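Local coordinates for protein MmeI (Methylophilus methylotrophus, PDB 5HR4) that probably methylates adenine in DNA at N6 using S-adenosylmethionine and, as a Type IIL restriction-modification enzyme, combines this with DNA cleavage in one chain, at residues Thr542-Leu555 with Pro617-Lys629. Numbering follows the deposited sequence.
With nucleotides of chain B.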
# COMPACT_ATOMS: atom_id res chain seq x y z
N THR A 542 9.68 -0.50 -5.67
CA THR A 542 10.55 0.36 -6.48
C THR A 542 11.85 0.64 -5.75
O THR A 542 12.58 1.58 -6.12
CB THR A 542 9.86 1.68 -6.86
OG1 THR A 542 9.49 2.41 -5.67
CG2 THR A 542 8.61 1.44 -7.71
N GLN A 543 12.17 -0.14 -4.72
CA GLN A 543 13.29 0.13 -3.84
C GLN A 543 13.97 -1.18 -3.47
O GLN A 543 13.35 -2.25 -3.49
CB GLN A 543 12.84 0.87 -2.57
CG GLN A 543 12.03 2.16 -2.82
CD GLN A 543 11.28 2.65 -1.59
OE1 GLN A 543 11.33 2.04 -0.54
NE2 GLN A 543 10.56 3.76 -1.72
N GLY A 544 15.26 -1.08 -3.15
CA GLY A 544 16.01 -2.16 -2.55
C GLY A 544 15.88 -3.49 -3.25
O GLY A 544 15.82 -3.57 -4.49
N GLU A 545 15.78 -4.56 -2.44
CA GLU A 545 15.95 -5.95 -2.89
C GLU A 545 14.90 -6.38 -3.91
O GLU A 545 15.10 -7.40 -4.58
CB GLU A 545 15.92 -6.91 -1.70
CG GLU A 545 14.53 -7.43 -1.31
CD GLU A 545 14.55 -8.31 -0.05
OE1 GLU A 545 15.59 -8.95 0.24
OE2 GLU A 545 13.51 -8.36 0.67
N GLN A 546 13.80 -5.65 -4.03
CA GLN A 546 12.72 -6.08 -4.91
C GLN A 546 12.90 -5.60 -6.35
O GLN A 546 12.36 -6.24 -7.26
CB GLN A 546 11.38 -5.59 -4.37
CG GLN A 546 11.24 -5.68 -2.85
CD GLN A 546 9.81 -5.90 -2.40
OE1 GLN A 546 9.02 -6.55 -3.09
NE2 GLN A 546 9.48 -5.39 -1.23
N VAL A 547 13.66 -4.52 -6.57
CA VAL A 547 13.79 -3.95 -7.91
C VAL A 547 14.48 -4.92 -8.85
O VAL A 547 14.15 -5.02 -10.03
CB VAL A 547 14.54 -2.60 -7.84
CG1 VAL A 547 14.47 -1.87 -9.19
CG2 VAL A 547 13.96 -1.76 -6.75
N SER A 548 15.46 -5.66 -8.34
CA SER A 548 16.12 -6.68 -9.14
C SER A 548 15.22 -7.88 -9.42
O SER A 548 15.47 -8.60 -10.39
CB SER A 548 17.39 -7.18 -8.43
OG SER A 548 18.17 -6.10 -7.91
N LEU A 549 14.20 -8.14 -8.60
CA LEU A 549 13.43 -9.37 -8.77
C LEU A 549 12.17 -9.18 -9.57
O LEU A 549 11.63 -10.17 -10.06
CB LEU A 549 13.05 -9.98 -7.41
CG LEU A 549 14.21 -10.17 -6.42
CD1 LEU A 549 13.65 -10.63 -5.10
CD2 LEU A 549 15.29 -11.12 -6.94
N LEU A 550 11.68 -7.95 -9.73
CA LEU A 550 10.42 -7.71 -10.43
C LEU A 550 10.59 -7.12 -11.81
O LEU A 550 9.88 -7.52 -12.74
CB LEU A 550 9.52 -6.78 -9.61
CG LEU A 550 8.19 -6.44 -10.28
CD1 LEU A 550 7.46 -7.71 -10.67
CD2 LEU A 550 7.33 -5.62 -9.37
N TRP A 551 11.51 -6.20 -11.98
CA TRP A 551 11.59 -5.44 -13.22
C TRP A 551 12.37 -6.13 -14.34
O TRP A 551 12.06 -5.89 -15.52
CB TRP A 551 12.16 -4.06 -12.89
CG TRP A 551 11.13 -3.37 -12.09
CD1 TRP A 551 11.09 -3.25 -10.73
CD2 TRP A 551 9.93 -2.79 -12.58
NE1 TRP A 551 9.94 -2.59 -10.35
CE2 TRP A 551 9.21 -2.30 -11.47
CE3 TRP A 551 9.39 -2.61 -13.87
CZ2 TRP A 551 7.98 -1.65 -11.60
CZ3 TRP A 551 8.18 -1.97 -13.99
CH2 TRP A 551 7.49 -1.50 -12.87
N PRO A 552 13.36 -6.98 -14.06
CA PRO A 552 13.89 -7.83 -15.14
C PRO A 552 12.80 -8.60 -15.86
O PRO A 552 12.74 -8.59 -17.09
CB PRO A 552 14.86 -8.75 -14.39
CG PRO A 552 15.40 -7.89 -13.33
CD PRO A 552 14.22 -7.07 -12.86
N LEU A 553 11.91 -9.25 -15.10
CA LEU A 553 10.82 -9.99 -15.72
C LEU A 553 9.86 -9.07 -16.46
O LEU A 553 9.39 -9.40 -17.56
CB LEU A 553 10.08 -10.81 -14.67
CG LEU A 553 8.83 -11.51 -15.18
CD1 LEU A 553 9.19 -12.63 -16.15
CD2 LEU A 553 7.99 -12.02 -14.02
N LEU A 554 9.55 -7.90 -15.89
CA LEU A 554 8.56 -7.04 -16.53
C LEU A 554 9.11 -6.46 -17.83
O LEU A 554 8.42 -6.46 -18.86
CB LEU A 554 8.11 -5.92 -15.58
CG LEU A 554 7.16 -6.33 -14.45
CD1 LEU A 554 6.53 -5.13 -13.74
CD2 LEU A 554 6.09 -7.25 -14.98
N LEU A 555 10.35 -5.95 -17.81
CA LEU A 555 10.93 -5.37 -19.02
C LEU A 555 11.03 -6.41 -20.14
O LEU A 555 10.69 -6.13 -21.29
CB LEU A 555 12.30 -4.76 -18.73
CG LEU A 555 12.37 -3.54 -17.80
CD1 LEU A 555 13.80 -3.09 -17.57
CD2 LEU A 555 11.56 -2.37 -18.34
N PRO A 617 12.67 1.71 -13.49
CA PRO A 617 12.08 0.77 -12.51
C PRO A 617 12.10 1.31 -11.08
O PRO A 617 11.26 0.91 -10.27
CB PRO A 617 12.93 -0.49 -12.67
CG PRO A 617 14.13 -0.09 -13.52
CD PRO A 617 13.71 1.10 -14.33
N TYR A 618 13.02 2.23 -10.75
CA TYR A 618 12.96 2.99 -9.51
C TYR A 618 12.02 4.20 -9.58
O TYR A 618 11.90 4.93 -8.58
CB TYR A 618 14.36 3.49 -9.13
CG TYR A 618 15.45 2.45 -9.02
CD1 TYR A 618 16.23 2.11 -10.12
CD2 TYR A 618 15.71 1.81 -7.80
CE1 TYR A 618 17.24 1.17 -10.00
CE2 TYR A 618 16.70 0.87 -7.68
CZ TYR A 618 17.47 0.56 -8.78
OH TYR A 618 18.47 -0.39 -8.65
N LEU A 619 11.34 4.41 -10.72
CA LEU A 619 10.49 5.58 -10.99
C LEU A 619 11.29 6.87 -11.05
O LEU A 619 10.79 7.93 -10.66
CB LEU A 619 9.36 5.72 -9.97
CG LEU A 619 8.54 4.47 -9.70
CD1 LEU A 619 7.44 4.80 -8.71
CD2 LEU A 619 7.98 3.98 -11.00
N ARG A 620 12.52 6.82 -11.53
CA ARG A 620 13.32 8.01 -11.73
C ARG A 620 13.51 8.30 -13.22
O ARG A 620 13.37 7.42 -14.08
CB ARG A 620 14.70 7.88 -11.07
CG ARG A 620 14.70 7.96 -9.56
CD ARG A 620 16.13 7.94 -9.05
NE ARG A 620 16.77 6.68 -9.41
CZ ARG A 620 17.02 5.70 -8.55
NH1 ARG A 620 16.71 5.84 -7.26
NH2 ARG A 620 17.61 4.58 -8.96
N ASP A 621 13.86 9.54 -13.53
CA ASP A 621 14.22 9.88 -14.89
C ASP A 621 15.69 9.51 -15.08
O ASP A 621 16.59 10.28 -14.72
CB ASP A 621 13.96 11.34 -15.18
CG ASP A 621 14.06 11.66 -16.65
OD1 ASP A 621 14.47 10.74 -17.41
OD2 ASP A 621 13.74 12.82 -17.05
N GLY A 622 15.94 8.33 -15.61
CA GLY A 622 17.31 7.93 -15.86
C GLY A 622 17.38 6.64 -16.64
O GLY A 622 16.40 6.22 -17.26
N VAL A 623 18.56 6.01 -16.58
CA VAL A 623 18.86 4.81 -17.35
C VAL A 623 18.16 3.62 -16.72
O VAL A 623 17.69 3.70 -15.58
CB VAL A 623 20.38 4.59 -17.47
CG1 VAL A 623 21.07 5.87 -17.91
CG2 VAL A 623 20.97 4.12 -16.16
N ASP A 624 18.08 2.51 -17.46
CA ASP A 624 17.34 1.33 -17.05
C ASP A 624 18.22 0.26 -16.39
O ASP A 624 17.83 -0.91 -16.35
CB ASP A 624 16.60 0.74 -18.26
CG ASP A 624 15.16 1.20 -18.34
OD1 ASP A 624 14.87 2.29 -17.80
OD2 ASP A 624 14.32 0.48 -18.92
N VAL A 625 19.37 0.65 -15.86
CA VAL A 625 20.25 -0.28 -15.16
C VAL A 625 19.78 -0.43 -13.72
O VAL A 625 19.52 0.57 -13.04
CB VAL A 625 21.70 0.22 -15.22
CG1 VAL A 625 22.56 -0.56 -14.25
CG2 VAL A 625 22.24 0.12 -16.63
N ILE A 626 19.68 -1.66 -13.25
CA ILE A 626 19.26 -1.96 -11.89
C ILE A 626 20.47 -2.43 -11.09
O ILE A 626 21.26 -3.25 -11.58
CB ILE A 626 18.14 -3.02 -11.86
CG1 ILE A 626 16.90 -2.49 -12.58
CG2 ILE A 626 17.82 -3.40 -10.43
CD1 ILE A 626 15.72 -3.46 -12.58
N ALA A 627 20.61 -1.93 -9.87
CA ALA A 627 21.66 -2.37 -8.96
C ALA A 627 21.25 -3.66 -8.26
O ALA A 627 20.18 -3.72 -7.63
CB ALA A 627 21.97 -1.26 -7.95
N CYS A 628 22.08 -4.70 -8.37
CA CYS A 628 21.76 -6.03 -7.85
C CYS A 628 22.49 -6.30 -6.54
O CYS A 628 23.66 -5.95 -6.40
CB CYS A 628 22.14 -7.13 -8.85
SG CYS A 628 21.43 -7.00 -10.50
N LYS A 629 21.78 -6.93 -5.61
CA LYS A 629 22.39 -7.58 -4.44
C LYS A 629 23.70 -8.26 -4.81
O LYS A 629 23.81 -8.94 -5.84
CB LYS A 629 21.41 -8.64 -3.90
CG LYS A 629 20.94 -8.50 -2.46
CD LYS A 629 19.91 -9.59 -2.23
CE LYS A 629 19.29 -9.57 -0.85
NZ LYS A 629 17.95 -10.25 -0.88
P DC B 4 20.51 -9.10 2.71
OP1 DC B 4 20.95 -10.10 1.71
OP2 DC B 4 21.38 -7.94 3.05
O5' DC B 4 19.14 -8.52 2.19
C5' DC B 4 18.82 -7.15 2.38
C4' DC B 4 17.32 -7.03 2.42
O4' DC B 4 16.82 -7.87 3.48
C3' DC B 4 16.75 -5.64 2.64
O3' DC B 4 15.73 -5.42 1.65
C2' DC B 4 16.19 -5.69 4.08
C1' DC B 4 15.94 -7.17 4.32
N1 DC B 4 16.20 -7.64 5.73
C2 DC B 4 15.48 -8.74 6.23
O2 DC B 4 14.63 -9.27 5.51
N3 DC B 4 15.73 -9.18 7.49
C4 DC B 4 16.65 -8.58 8.24
N4 DC B 4 16.84 -9.04 9.47
C5 DC B 4 17.40 -7.45 7.76
C6 DC B 4 17.15 -7.03 6.51
P DC B 5 14.89 -4.05 1.56
OP1 DC B 5 14.53 -3.85 0.13
OP2 DC B 5 15.53 -3.00 2.37
O5' DC B 5 13.55 -4.38 2.34
C5' DC B 5 12.74 -5.44 1.93
C4' DC B 5 11.89 -5.88 3.10
O4' DC B 5 12.73 -6.34 4.15
C3' DC B 5 11.11 -4.76 3.75
O3' DC B 5 9.93 -4.54 3.04
C2' DC B 5 10.84 -5.32 5.16
C1' DC B 5 11.96 -6.36 5.33
N1 DC B 5 12.85 -6.12 6.45
C2 DC B 5 12.86 -7.02 7.52
O2 DC B 5 12.08 -7.97 7.50
N3 DC B 5 13.71 -6.81 8.55
C4 DC B 5 14.53 -5.75 8.53
N4 DC B 5 15.36 -5.56 9.57
C5 DC B 5 14.53 -4.82 7.44
C6 DC B 5 13.69 -5.05 6.43
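Glu545 and Lys629 form a salt bridge right against the DNA backbone, with Lys629 NZ 2.9 Å from Glu545 OE1. The lysine meets that oxygen on its anti side, 16° out of the carboxylate plane, while Glu545 OE2 pairs with Lys487. This is where the Rossmann-like methyltransferase domain, through helix 544-556, meets the loop 617-629, most of which falls in the target recognition region. Glu545 N donates to OP1 of DC5 of chain B at 2.9 Å, so backbone and side chain of one residue grip the DNA and the loop together. Two positive ends around Glu545 would be expected to keep its carboxylate ionised beside the phosphates.

Farther along, the loop folds over the helix as an apolar layer. Val547 has CG1 anti to its N (chi1 -170°), which sets that methyl over one face of the Tyr618 ring, 3.9 Å from the ring centroid and 15° off the normal; Arg620 NH2 lies over the opposite face, toward the rim. Tyr618 OH accepts a bond from Ala627 N, tying the two arms of the 617-629 loop together and fixing where the ring lies. Ile626 fits between Val547, Ser548 and Trp551, its CD1 3.6 Å from Trp551 CB.

Near the loop's beginning, Thr542 CG2 packs on Leu619 CG at 3.6 Å, and both side chains also touch Ile585 on strand 581-588. The Trp551 indole is sandwiched, with Leu550 and Leu554 on one face and Pro617 on the other, and its NE1 donates to Ile541 O. The proline makes a CH-pi contact there: Pro617 CB sits over the five-membered ring, 3.4 Å from Trp551 CG.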